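Local coordinates for protein tRNA dimethylallyltransferase (Staphylococcus epidermidis ATCC 12228, PDB 3D3Q) that probably transfers a dimethylallyl group from dimethylallyl diphosphate to adenine 37 of tRNAs that read codons beginning with uridine, at residues 249-254 and 267-272; 199-204 and 291-296; 74-79 and 106-111. All coordinates share one frame; numbering follows the deposited sequence.

Interaction 1 of 3, residues 249-254 and 267-272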
loop_
_atom_site.group_PDB
_atom_site.type_symbol
_atom_site.label_atom_id
_atom_site.label_comp_id
_atom_site.label_asym_id
_atom_site.label_seq_id
_atom_site.Cartn_x
_atom_site.Cartn_y
_atom_site.Cartn_z
ATOM N N TYR A 249 9.100 -1.733 -16.980
ATOM C CA TYR A 249 8.873 -1.682 -18.399
ATOM C C TYR A 249 9.733 -0.597 -18.990
ATOM O O TYR A 249 10.375 -0.803 -20.018
ATOM C CB TYR A 249 7.404 -1.403 -18.732
ATOM C CG TYR A 249 6.451 -2.491 -18.315
ATOM C CD1 TYR A 249 6.032 -2.597 -17.007
ATOM C CD2 TYR A 249 5.986 -3.421 -19.227
ATOM C CE1 TYR A 249 5.166 -3.602 -16.611
ATOM C CE2 TYR A 249 5.118 -4.433 -18.844
ATOM C CZ TYR A 249 4.709 -4.514 -17.533
ATOM O OH TYR A 249 3.828 -5.493 -17.138
ATOM N N LYS A 250 9.762 0.563 -18.342
ATOM C CA LYS A 250 10.561 1.679 -18.841
ATOM C C LYS A 250 12.060 1.360 -18.831
ATOM O O LYS A 250 12.809 1.900 -19.640
ATOM C CB LYS A 250 10.294 2.957 -18.023
ATOM C CG LYS A 250 10.745 2.884 -16.579
ATOM C CD LYS A 250 10.652 4.225 -15.859
ATOM C CE LYS A 250 11.144 4.078 -14.420
ATOM N NZ LYS A 250 11.083 5.340 -13.645
ATOM N N GLU A 251 12.495 0.473 -17.937
ATOM C CA GLU A 251 13.909 0.117 -17.868
ATOM C C GLU A 251 14.287 -0.872 -18.947
ATOM O O GLU A 251 15.378 -0.817 -19.500
ATOM C CB GLU A 251 14.261 -0.476 -16.502
ATOM C CG GLU A 251 13.997 0.465 -15.339
ATOM C CD GLU A 251 12.650 0.226 -14.691
ATOM O OE1 GLU A 251 11.796 -0.445 -15.322
ATOM O OE2 GLU A 251 12.448 0.727 -13.557
ATOM N N LEU A 252 13.369 -1.776 -19.251
ATOM C CA LEU A 252 13.615 -2.783 -20.265
ATOM C C LEU A 252 13.427 -2.299 -21.695
ATOM O O LEU A 252 13.981 -2.884 -22.613
ATOM C CB LEU A 252 12.733 -4.009 -20.011
ATOM C CG LEU A 252 12.929 -4.718 -18.660
ATOM C CD1 LEU A 252 11.965 -5.895 -18.535
ATOM C CD2 LEU A 252 14.350 -5.205 -18.529
ATOM N N VAL A 253 12.655 -1.244 -21.909
ATOM C CA VAL A 253 12.461 -0.776 -23.284
ATOM C C VAL A 253 13.789 -0.435 -23.957
ATOM O O VAL A 253 14.029 -0.820 -25.097
ATOM C CB VAL A 253 11.524 0.464 -23.367
ATOM C CG1 VAL A 253 11.366 0.906 -24.813
ATOM C CG2 VAL A 253 10.163 0.125 -22.798
ATOM N N PRO A 254 14.676 0.289 -23.252
ATOM C CA PRO A 254 15.982 0.672 -23.805
ATOM C C PRO A 254 16.856 -0.513 -24.216
ATOM O O PRO A 254 17.544 -0.465 -25.236
ATOM C CB PRO A 254 16.617 1.482 -22.670
ATOM C CG PRO A 254 15.439 2.093 -22.002
ATOM C CD PRO A 254 14.474 0.931 -21.942
ATOM N N GLU A 267 19.898 -4.048 -13.069
ATOM C CA GLU A 267 20.436 -3.422 -11.868
ATOM C C GLU A 267 19.560 -2.235 -11.461
ATOM O O GLU A 267 19.289 -2.025 -10.274
ATOM C CB GLU A 267 21.850 -2.932 -12.123
ATOM C CG GLU A 267 22.319 -2.001 -11.046
ATOM C CD GLU A 267 23.602 -2.448 -10.405
ATOM O OE1 GLU A 267 24.671 -2.244 -11.030
ATOM O OE2 GLU A 267 23.536 -3.029 -9.294
ATOM N N LYS A 268 19.124 -1.462 -12.457
ATOM C CA LYS A 268 18.273 -0.303 -12.221
ATOM C C LYS A 268 16.832 -0.707 -11.924
ATOM O O LYS A 268 16.123 -0.013 -11.194
ATOM C CB LYS A 268 18.322 0.641 -13.425
ATOM C CG LYS A 268 19.696 1.263 -13.639
ATOM C CD LYS A 268 19.671 2.406 -14.652
ATOM C CE LYS A 268 19.216 1.928 -16.041
ATOM N NZ LYS A 268 19.246 3.005 -17.090
ATOM N N LEU A 269 16.404 -1.833 -12.488
ATOM C CA LEU A 269 15.054 -2.333 -12.259
ATOM C C LEU A 269 14.863 -2.763 -10.794
ATOM O O LEU A 269 13.830 -2.477 -10.188
ATOM C CB LEU A 269 14.761 -3.508 -13.204
ATOM C CG LEU A 269 13.492 -4.337 -12.987
ATOM C CD1 LEU A 269 12.280 -3.439 -12.969
ATOM C CD2 LEU A 269 13.367 -5.372 -14.091
ATOM N N LYS A 270 15.854 -3.444 -10.225
ATOM C CA LYS A 270 15.762 -3.884 -8.833
ATOM C C LYS A 270 15.897 -2.684 -7.901
ATOM O O LYS A 270 15.386 -2.697 -6.782
ATOM C CB LYS A 270 16.861 -4.894 -8.507
ATOM C CG LYS A 270 16.841 -6.160 -9.365
ATOM C CD LYS A 270 17.947 -7.126 -8.949
ATOM C CE LYS A 270 17.979 -8.348 -9.831
ATOM N NZ LYS A 270 18.874 -9.375 -9.265
ATOM N N GLN A 271 16.596 -1.651 -8.361
ATOM C CA GLN A 271 16.765 -0.465 -7.550
ATOM C C GLN A 271 15.440 0.295 -7.492
ATOM O O GLN A 271 14.870 0.460 -6.416
ATOM C CB GLN A 271 17.869 0.427 -8.120
ATOM C CG GLN A 271 18.393 1.433 -7.113
ATOM C CD GLN A 271 19.096 2.615 -7.751
ATOM O OE1 GLN A 271 19.689 3.438 -7.051
ATOM N NE2 GLN A 271 19.026 2.713 -9.078
ATOM N N HIS A 272 14.941 0.753 -8.642
ATOM C CA HIS A 272 13.660 1.478 -8.691
ATOM C C HIS A 272 12.602 0.713 -7.899
ATOM O O HIS A 272 11.702 1.310 -7.325
ATOM C CB HIS A 272 13.146 1.610 -10.132
ATOM C CG HIS A 272 13.938 2.544 -10.990
ATOM N ND1 HIS A 272 15.275 2.359 -11.262
ATOM C CD2 HIS A 272 13.566 3.654 -11.665
ATOM C CE1 HIS A 272 15.695 3.315 -12.071
ATOM N NE2 HIS A 272 14.677 4.113 -12.330
#
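Glu-251 bends at chi2 (96°), and this turn of the chain brings its carboxylate up against His-272 and Leu-269. The chi1 of His-272 (-70°) sets CG beside its own backbone N, and there CG of His-272 is 3.5 Å from OE2 of Glu-251. OE2 of Glu-251 lies 3.4 Å above the plane of the His-272 imidazole, offset toward the rim. The carboxylate and ring planes are nearly perpendicular, 87° apart. OE1 of Glu-251 is 3.8 Å from CD1 of Leu-269 and accepts a hydrogen bond from N of Gly-248. Lys-250 runs extended beyond CG and ends at the edge of the same ring, with NZ of Lys-250 3.6 Å from CD2 of His-272.

The contact packs the turn leading into helix 252-257 against the long helix 262-286 in this IPP transferase, a family of the P-loop NTPase clan. Residues 245-250 probably interact with the substrate tRNA, as in related enzymes. No hydrogen bond joins the two segments. ND1 of His-272 is modelled as donating to O of Lys-268, one turn back on its own helix, but the short distance is doubtful. That carbonyl also accepts from N of His-272. Leu-269 also packs on Val-218 and Leu-222 of helix 207-224.

Interaction 2 of 3, residues 199-204 and 291-296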
loop_
_atom_site.group_PDB
_atom_site.type_symbol
_atom_site.label_atom_id
_atom_site.label_comp_id
_atom_site.label_asym_id
_atom_site.label_seq_id
_atom_site.Cartn_x
_atom_site.Cartn_y
_atom_site.Cartn_z
ATOM N N LEU A 199 -11.214 -0.993 7.716
ATOM C CA LEU A 199 -10.401 -1.871 8.538
ATOM C C LEU A 199 -9.084 -1.951 7.768
ATOM O O LEU A 199 -8.774 -2.952 7.132
ATOM C CB LEU A 199 -11.049 -3.253 8.664
ATOM C CG LEU A 199 -10.259 -4.358 9.379
ATOM C CD1 LEU A 199 -9.456 -3.820 10.558
ATOM C CD2 LEU A 199 -11.248 -5.406 9.828
ATOM N N LEU A 200 -8.330 -0.860 7.817
ATOM C CA LEU A 200 -7.077 -0.746 7.099
ATOM C C LEU A 200 -5.935 -1.538 7.715
ATOM O O LEU A 200 -5.466 -1.222 8.806
ATOM C CB LEU A 200 -6.700 0.727 7.000
ATOM C CG LEU A 200 -5.539 1.123 6.106
ATOM C CD1 LEU A 200 -5.861 0.839 4.641
ATOM C CD2 LEU A 200 -5.264 2.607 6.303
ATOM N N ILE A 201 -5.488 -2.569 7.005
ATOM C CA ILE A 201 -4.393 -3.396 7.496
ATOM C C ILE A 201 -3.244 -3.436 6.466
ATOM O O ILE A 201 -3.466 -3.440 5.252
ATOM C CB ILE A 201 -4.882 -4.854 7.862
ATOM C CG1 ILE A 201 -4.971 -5.727 6.634
ATOM C CG2 ILE A 201 -6.268 -4.824 8.469
ATOM C CD1 ILE A 201 -3.771 -6.573 6.459
ATOM N N GLY A 202 -2.014 -3.438 6.970
ATOM C CA GLY A 202 -0.849 -3.467 6.108
ATOM C C GLY A 202 0.157 -4.513 6.546
ATOM O O GLY A 202 0.291 -4.788 7.737
ATOM N N ILE A 203 0.850 -5.110 5.581
ATOM C CA ILE A 203 1.858 -6.121 5.870
ATOM C C ILE A 203 3.220 -5.453 5.856
ATOM O O ILE A 203 3.652 -4.916 4.838
ATOM C CB ILE A 203 1.849 -7.229 4.827
ATOM C CG1 ILE A 203 0.448 -7.824 4.702
ATOM C CG2 ILE A 203 2.830 -8.302 5.227
ATOM C CD1 ILE A 203 0.341 -8.864 3.610
ATOM N N GLU A 204 3.896 -5.497 6.992
ATOM C CA GLU A 204 5.190 -4.853 7.134
ATOM C C GLU A 204 6.350 -5.844 7.240
ATOM O O GLU A 204 6.148 -7.044 7.369
ATOM C CB GLU A 204 5.155 -3.978 8.383
ATOM C CG GLU A 204 6.378 -3.113 8.599
ATOM C CD GLU A 204 6.554 -2.722 10.050
ATOM O OE1 GLU A 204 6.751 -3.639 10.884
ATOM O OE2 GLU A 204 6.491 -1.505 10.346
ATOM N N HIS A 291 -3.182 -0.836 10.600
ATOM C CA HIS A 291 -2.963 -1.890 11.601
ATOM C C HIS A 291 -1.970 -2.833 10.917
ATOM O O HIS A 291 -2.352 -3.733 10.180
ATOM C CB HIS A 291 -4.280 -2.617 11.913
ATOM C CG HIS A 291 -4.187 -3.591 13.050
ATOM N ND1 HIS A 291 -3.445 -4.750 12.982
ATOM C CD2 HIS A 291 -4.776 -3.592 14.269
ATOM C CE1 HIS A 291 -3.582 -5.429 14.108
ATOM N NE2 HIS A 291 -4.385 -4.747 14.905
ATOM N N TRP A 292 -0.690 -2.594 11.159
ATOM C CA TRP A 292 0.375 -3.374 10.562
ATOM C C TRP A 292 0.549 -4.782 11.116
ATOM O O TRP A 292 0.514 -4.984 12.324
ATOM C CB TRP A 292 1.702 -2.638 10.712
ATOM C CG TRP A 292 1.701 -1.295 10.083
ATOM C CD1 TRP A 292 1.455 -0.100 10.686
ATOM C CD2 TRP A 292 1.922 -1.013 8.698
ATOM N NE1 TRP A 292 1.513 0.915 9.755
ATOM C CE2 TRP A 292 1.798 0.381 8.528
ATOM C CE3 TRP A 292 2.218 -1.809 7.584
ATOM C CZ2 TRP A 292 1.950 1.001 7.289
ATOM C CZ3 TRP A 292 2.373 -1.199 6.351
ATOM C CH2 TRP A 292 2.240 0.199 6.213
ATOM N N LEU A 293 0.743 -5.746 10.214
ATOM C CA LEU A 293 0.980 -7.149 10.553
ATOM C C LEU A 293 2.410 -7.389 10.136
ATOM O O LEU A 293 2.728 -7.268 8.956
ATOM C CB LEU A 293 0.076 -8.075 9.745
ATOM C CG LEU A 293 -1.402 -7.821 9.984
ATOM C CD1 LEU A 293 -2.263 -8.750 9.145
ATOM C CD2 LEU A 293 -1.674 -8.005 11.467
ATOM N N ASN A 294 3.271 -7.731 11.088
ATOM C CA ASN A 294 4.687 -7.971 10.791
ATOM C C ASN A 294 4.881 -9.340 10.107
ATOM O O ASN A 294 4.829 -10.374 10.746
ATOM C CB ASN A 294 5.490 -7.873 12.097
ATOM C CG ASN A 294 6.994 -7.851 11.870
ATOM O OD1 ASN A 294 7.752 -7.518 12.784
ATOM N ND2 ASN A 294 7.433 -8.213 10.658
ATOM N N LYS A 295 5.098 -9.323 8.799
ATOM C CA LYS A 295 5.272 -10.535 8.024
ATOM C C LYS A 295 6.452 -11.381 8.492
ATOM O O LYS A 295 6.514 -12.583 8.218
ATOM C CB LYS A 295 5.464 -10.183 6.562
ATOM C CG LYS A 295 5.484 -11.350 5.644
ATOM C CD LYS A 295 6.460 -11.129 4.514
ATOM C CE LYS A 295 5.855 -11.549 3.192
ATOM N NZ LYS A 295 5.083 -12.804 3.302
ATOM N N GLU A 296 7.390 -10.772 9.204
ATOM C CA GLU A 296 8.556 -11.501 9.695
ATOM C C GLU A 296 8.292 -12.221 11.011
ATOM O O GLU A 296 9.225 -12.683 11.670
ATOM C CB GLU A 296 9.727 -10.531 9.871
ATOM C CG GLU A 296 10.320 -10.033 8.573
ATOM C CD GLU A 296 11.366 -8.954 8.786
ATOM O OE1 GLU A 296 12.040 -8.571 7.804
ATOM O OE2 GLU A 296 11.510 -8.481 9.934
#
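Leu-200 begins the pairing of strand 197-204 with strand 291-294, the parallel edge strand of the central six-stranded sheet in this P-loop fold. O of Leu-200 accepts from N of His-291 at 2.9 Å in a nearly straight bond (172°). Ile-201 pairs with His-291. CD1 of Ile-201 meets CD1 of Leu-293 at 3.8 Å, on the face that also carries Ile-203. On its other edge the backbone of Ile-201 bonds to Val-11 and Val-13 of strand 8-13, the next strand in. Gly-202 pairs with Trp-292. N of Gly-202 donates to O of His-291, and O of Gly-202 takes N of Leu-293 at 2.7 Å, nearly along the C=O axis. CZ3 of Trp-292 lies 3.9 Å from CA of Gly-202. Ile-203 pairs with Leu-293 and touches Ser-18 and Lys-20 of the predicted ATP-binding P-loop. CG2 of Ile-203 reaches CB of Lys-295 at 3.5 Å. On the opposite face CB of Glu-204 packs obliquely against CE3 of Trp-292. OE2 of Glu-204 forms a salt bridge with Lys-285, which also makes a cation-pi contact with Trp-292. Past the strand end, N of Lys-295 donates to O of Glu-204 at 2.9 Å.

Interaction 3 of 3, residues 74-79 and 106-111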
loop_
_atom_site.group_PDB
_atom_site.type_symbol
_atom_site.label_atom_id
_atom_site.label_comp_id
_atom_site.label_asym_id
_atom_site.label_seq_id
_atom_site.Cartn_x
_atom_site.Cartn_y
_atom_site.Cartn_z
ATOM N N ALA A 74 -4.682 3.231 -22.720
ATOM C CA ALA A 74 -5.740 3.881 -21.956
ATOM C C ALA A 74 -5.134 4.666 -20.811
ATOM O O ALA A 74 -3.996 4.434 -20.414
ATOM C CB ALA A 74 -6.721 2.841 -21.426
ATOM N N SER A 75 -5.910 5.596 -20.279
ATOM C CA SER A 75 -5.430 6.417 -19.189
ATOM C C SER A 75 -6.084 6.040 -17.869
ATOM O O SER A 75 -7.235 5.608 -17.830
ATOM C CB SER A 75 -5.683 7.889 -19.505
ATOM O OG SER A 75 -5.394 8.692 -18.375
ATOM N N PHE A 76 -5.335 6.198 -16.787
ATOM C CA PHE A 76 -5.854 5.875 -15.480
ATOM C C PHE A 76 -5.383 6.919 -14.481
ATOM O O PHE A 76 -4.442 7.671 -14.757
ATOM C CB PHE A 76 -5.397 4.483 -15.063
ATOM C CG PHE A 76 -6.305 3.834 -14.076
ATOM C CD1 PHE A 76 -7.639 3.610 -14.392
ATOM C CD2 PHE A 76 -5.848 3.481 -12.816
ATOM C CE1 PHE A 76 -8.513 3.039 -13.463
ATOM C CE2 PHE A 76 -6.716 2.907 -11.878
ATOM C CZ PHE A 76 -8.052 2.691 -12.206
ATOM N N SER A 77 -6.033 6.964 -13.321
ATOM C CA SER A 77 -5.688 7.956 -12.314
ATOM C C SER A 77 -6.314 7.652 -10.963
ATOM O O SER A 77 -7.231 6.846 -10.853
ATOM C CB SER A 77 -6.188 9.319 -12.761
ATOM O OG SER A 77 -7.615 9.321 -12.766
ATOM N N ALA A 78 -5.818 8.320 -9.932
ATOM C CA ALA A 78 -6.354 8.118 -8.606
ATOM C C ALA A 78 -7.892 8.284 -8.575
ATOM O O ALA A 78 -8.578 7.431 -8.029
ATOM C CB ALA A 78 -5.684 9.076 -7.615
ATOM N N TYR A 79 -8.448 9.350 -9.158
ATOM C CA TYR A 79 -9.902 9.511 -9.119
ATOM C C TYR A 79 -10.605 8.491 -9.993
ATOM O O TYR A 79 -11.651 7.962 -9.614
ATOM C CB TYR A 79 -10.350 10.928 -9.534
ATOM C CG TYR A 79 -11.874 11.104 -9.625
ATOM C CD1 TYR A 79 -12.513 11.208 -10.875
ATOM C CD2 TYR A 79 -12.680 11.121 -8.468
ATOM C CE1 TYR A 79 -13.917 11.318 -10.977
ATOM C CE2 TYR A 79 -14.092 11.229 -8.557
ATOM C CZ TYR A 79 -14.699 11.325 -9.814
ATOM O OH TYR A 79 -16.078 11.429 -9.923
ATOM N N GLY A 106 -0.622 4.900 -1.630
ATOM C CA GLY A 106 -1.119 5.910 -0.714
ATOM C C GLY A 106 -2.169 6.806 -1.351
ATOM O O GLY A 106 -3.278 6.924 -0.838
ATOM N N LEU A 107 -1.834 7.442 -2.468
ATOM C CA LEU A 107 -2.802 8.301 -3.123
ATOM C C LEU A 107 -4.109 7.561 -3.365
ATOM O O LEU A 107 -5.125 7.895 -2.763
ATOM C CB LEU A 107 -2.266 8.828 -4.453
ATOM C CG LEU A 107 -1.511 10.166 -4.470
ATOM C CD1 LEU A 107 -0.949 10.371 -5.876
ATOM C CD2 LEU A 107 -2.437 11.319 -4.092
ATOM N N TYR A 108 -4.078 6.543 -4.223
ATOM C CA TYR A 108 -5.268 5.759 -4.547
ATOM C C TYR A 108 -6.072 5.310 -3.344
ATOM O O TYR A 108 -7.290 5.247 -3.409
ATOM C CB TYR A 108 -4.895 4.520 -5.360
ATOM C CG TYR A 108 -4.400 4.805 -6.753
ATOM C CD1 TYR A 108 -5.122 4.375 -7.864
ATOM C CD2 TYR A 108 -3.203 5.508 -6.962
ATOM C CE1 TYR A 108 -4.675 4.635 -9.154
ATOM C CE2 TYR A 108 -2.740 5.777 -8.249
ATOM C CZ TYR A 108 -3.487 5.336 -9.346
ATOM O OH TYR A 108 -3.049 5.600 -10.630
ATOM N N ILE A 109 -5.399 4.988 -2.248
ATOM C CA ILE A 109 -6.111 4.528 -1.080
ATOM C C ILE A 109 -6.740 5.633 -0.253
ATOM O O ILE A 109 -7.898 5.524 0.135
ATOM C CB ILE A 109 -5.209 3.682 -0.187
ATOM C CG1 ILE A 109 -4.729 2.469 -0.964
ATOM C CG2 ILE A 109 -5.970 3.219 1.042
ATOM C CD1 ILE A 109 -5.860 1.604 -1.527
ATOM N N GLN A 110 -6.002 6.698 0.030
ATOM C CA GLN A 110 -6.599 7.759 0.820
ATOM C C GLN A 110 -7.663 8.503 0.016
ATOM O O GLN A 110 -8.712 8.890 0.544
ATOM C CB GLN A 110 -5.536 8.738 1.346
ATOM C CG GLN A 110 -5.075 9.810 0.387
ATOM C CD GLN A 110 -4.377 10.958 1.111
ATOM O OE1 GLN A 110 -3.852 11.877 0.480
ATOM N NE2 GLN A 110 -4.378 10.912 2.447
ATOM N N SER A 111 -7.410 8.681 -1.272
ATOM C CA SER A 111 -8.363 9.380 -2.127
ATOM C C SER A 111 -9.715 8.676 -2.055
ATOM O O SER A 111 -10.769 9.308 -2.155
ATOM C CB SER A 111 -7.845 9.412 -3.571
ATOM O OG SER A 111 -6.548 9.983 -3.631
#
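The Tyr-108 ring has the backbone of Ala-78 over one face and Phe-76 at its edge. CA of Ala-78 sits over the ring centre in a CH-pi contact, 3.9 Å from the centroid and 11° off the ring normal. N of Ala-78 lies over the same ring, 3.8 Å from CZ of Tyr-108. At the edge, in the plane of the tyrosine, CE2 of Phe-76 meets CE1 of Tyr-108 at 3.8 Å. The two ring planes are about 26° apart, but the contact is at the rim of Tyr-108, and the rings do not stack. Tyr-108 has CG beside its backbone N (chi1 -68°), and from there the ring reaches out to 76-78. OH of Tyr-108 lies 3.9 Å from CA of Ser-77.

The contact joins the start of helix 78-94 to helix 106-113. These helices lie in sequence on either side of strand 98-102, an inner strand of the parallel sheet of the P-loop fold. Ser-77 is the N-cap of helix 78-94, and its OG accepts from N of Glu-80. The tyrosine therefore packs on the first turn of a capped helix. Its side chain is close to that of Thr-105, which probably contacts the substrate tRNA, as in related enzymes. It also touches Ser-40, in a segment thought to contact the tRNA.

A smaller contact lies further along helix 106-113. CB of Ala-78 is 4.2 Å from OG of Ser-111. That hydroxyl donates to O of Leu-107 at 2.7 Å, and the same carbonyl accepts from N of Ser-111. CB of Ala-78 also lies 4.4 Å from CD2 of Tyr-108. No hydrogen bond crosses between 74-79 and 106-111.

How the interactions relate
Interaction 2 lies closest to the middle of the chain, about 10 Å from its centre. Interaction 3 is a surface contact at about 12 Å. Interactions 1 and 2 are both partly buried, although interaction 1 is peripheral, about 21 Å from the centre of the chain. Their chemistry follows their place. Interaction 2 is a backbone ladder within the sheet, whereas the other two have no hydrogen bond between their segments. Interaction 3 is aromatic packing, and interaction 1 sets polar and charged groups around an imidazole. No element is shared by two contacts, but helix 262-286 of interaction 1 is followed by strand 291-294 of interaction 2. Interactions 2 and 3 come within about 4 Å at their nearest atoms without touching.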